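Local coordinates for protein CT021 (Chlamydia trachomatis serovar L2, PDB 6UXD) that is of unknown function but belongs to a family grouped with the lipoprotein-trafficking proteins LolA and LolB, so a related role can only be surmised, at residues P88-F92 against P107-V112. Residues are numbered along the deposited sequence; the frame is centred on the assembly and turned at random.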
# COMPACT_ATOMS: atom_id res chain seq x y z
N PRO A 88 11.02 3.31 -15.92
CA PRO A 88 10.45 2.06 -15.40
C PRO A 88 10.75 1.89 -13.92
O PRO A 88 11.76 2.39 -13.40
CB PRO A 88 11.12 0.98 -16.25
CG PRO A 88 11.48 1.70 -17.52
CD PRO A 88 11.90 3.06 -17.07
N LEU A 89 9.84 1.21 -13.25
CA LEU A 89 9.96 1.01 -11.82
C LEU A 89 11.25 0.27 -11.48
O LEU A 89 11.62 -0.70 -12.15
CB LEU A 89 8.76 0.21 -11.31
CG LEU A 89 8.74 -0.00 -9.79
CD1 LEU A 89 8.40 1.32 -9.10
CD2 LEU A 89 7.78 -1.11 -9.38
N MET A 90 11.92 0.72 -10.44
CA MET A 90 13.09 0.03 -9.92
C MET A 90 12.82 -0.38 -8.49
O MET A 90 12.34 0.43 -7.68
CB MET A 90 14.33 0.92 -10.02
CG MET A 90 15.56 0.33 -9.36
SD MET A 90 17.10 1.18 -9.82
CE MET A 90 16.54 2.83 -10.07
N ILE A 91 13.09 -1.64 -8.17
CA ILE A 91 12.82 -2.21 -6.87
C ILE A 91 14.13 -2.68 -6.26
O ILE A 91 14.99 -3.23 -6.95
CB ILE A 91 11.84 -3.40 -6.96
CG1 ILE A 91 10.53 -2.97 -7.62
CG2 ILE A 91 11.60 -3.99 -5.60
CD1 ILE A 91 9.51 -4.09 -7.66
N PHE A 92 14.25 -2.49 -4.96
CA PHE A 92 15.37 -3.00 -4.19
C PHE A 92 14.82 -3.84 -3.05
O PHE A 92 13.71 -3.61 -2.58
CB PHE A 92 16.22 -1.88 -3.60
CG PHE A 92 16.69 -0.88 -4.61
CD1 PHE A 92 15.85 0.13 -5.07
CD2 PHE A 92 18.00 -0.90 -5.07
CE1 PHE A 92 16.29 1.07 -5.98
CE2 PHE A 92 18.44 0.04 -5.97
CZ PHE A 92 17.58 1.03 -6.43
N PRO A 107 8.68 -10.18 -7.19
CA PRO A 107 7.53 -9.27 -7.05
C PRO A 107 7.49 -8.13 -8.05
O PRO A 107 6.53 -7.34 -8.02
CB PRO A 107 7.72 -8.72 -5.63
CG PRO A 107 9.19 -8.65 -5.47
CD PRO A 107 9.75 -9.84 -6.23
N LEU A 108 8.48 -8.01 -8.94
CA LEU A 108 8.58 -6.82 -9.78
C LEU A 108 7.36 -6.62 -10.68
O LEU A 108 6.80 -5.51 -10.67
CB LEU A 108 9.87 -6.90 -10.61
CG LEU A 108 10.13 -5.85 -11.70
CD1 LEU A 108 10.13 -4.44 -11.13
CD2 LEU A 108 11.45 -6.14 -12.41
N PRO A 109 6.91 -7.60 -11.47
CA PRO A 109 5.77 -7.33 -12.36
C PRO A 109 4.46 -7.10 -11.63
O PRO A 109 3.63 -6.30 -12.09
CB PRO A 109 5.72 -8.57 -13.26
CG PRO A 109 6.42 -9.64 -12.48
CD PRO A 109 7.45 -8.96 -11.63
N PHE A 110 4.24 -7.77 -10.49
CA PHE A 110 3.05 -7.53 -9.68
C PHE A 110 2.93 -6.06 -9.27
O PHE A 110 1.87 -5.45 -9.42
CB PHE A 110 3.10 -8.45 -8.46
CG PHE A 110 1.91 -8.37 -7.56
CD1 PHE A 110 0.70 -8.92 -7.94
CD2 PHE A 110 2.01 -7.78 -6.31
CE1 PHE A 110 -0.40 -8.87 -7.10
CE2 PHE A 110 0.92 -7.72 -5.47
CZ PHE A 110 -0.29 -8.26 -5.86
N PHE A 111 4.03 -5.48 -8.77
CA PHE A 111 4.01 -4.07 -8.39
C PHE A 111 3.68 -3.17 -9.58
O PHE A 111 2.86 -2.25 -9.46
CB PHE A 111 5.36 -3.68 -7.78
CG PHE A 111 5.48 -3.99 -6.30
CD1 PHE A 111 4.65 -3.37 -5.37
CD2 PHE A 111 6.43 -4.88 -5.84
CE1 PHE A 111 4.76 -3.65 -4.02
CE2 PHE A 111 6.55 -5.16 -4.49
CZ PHE A 111 5.72 -4.55 -3.58
N VAL A 112 4.31 -3.41 -10.73
CA VAL A 112 4.05 -2.55 -11.89
C VAL A 112 2.58 -2.63 -12.29
O VAL A 112 1.96 -1.63 -12.67
CB VAL A 112 4.97 -2.92 -13.07
CG1 VAL A 112 4.57 -2.14 -14.33
CG2 VAL A 112 6.43 -2.62 -12.72
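Ile91 and Leu89 face the first turn of helix 108-116, a strand-against-helix packing in a strongly curved, unclosed barrel of antiparallel strands that is consistent with the LolA/LolB-like fold. The extended chain alternates from Leu89, just before the strand, to Ile91 within it, so both CB atoms point toward the helix while that of Met90 points away. Ile91 supplies the main bump. With CG1 beside the backbone N (chi1 -58°) and the chain then extended, Ile91 CD1 reaches into a hollow floored by the helix backbone, 3.6 Å from Leu108 CA. The walls are Leu108 CD1, 3.5 Å from Ile91 CD1, and the Phe111 ring, whose CD2 lies 3.7 Å from the same methyl. Isoleucine suits the place: branching at CB fits a strand, and the CG1-CD1 arm is long enough to reach the helix backbone. Leu89 fills the next hollow with one prong of its fork: CD2 settles into the notch formed by Phe111 CB and Val112 CG2, 3.9 Å from each. Leu108 starts out pointing past the strand, but its two torsions (chi1 173°, chi2 59°) together bring CD1 against Ile91. The Phe111 side chain also touches Leu82, tying the helix to strand 79-84. Short, CB-branched Val112 closes the notch's outer rim, its CG2 3.9 Å from Leu89 CB.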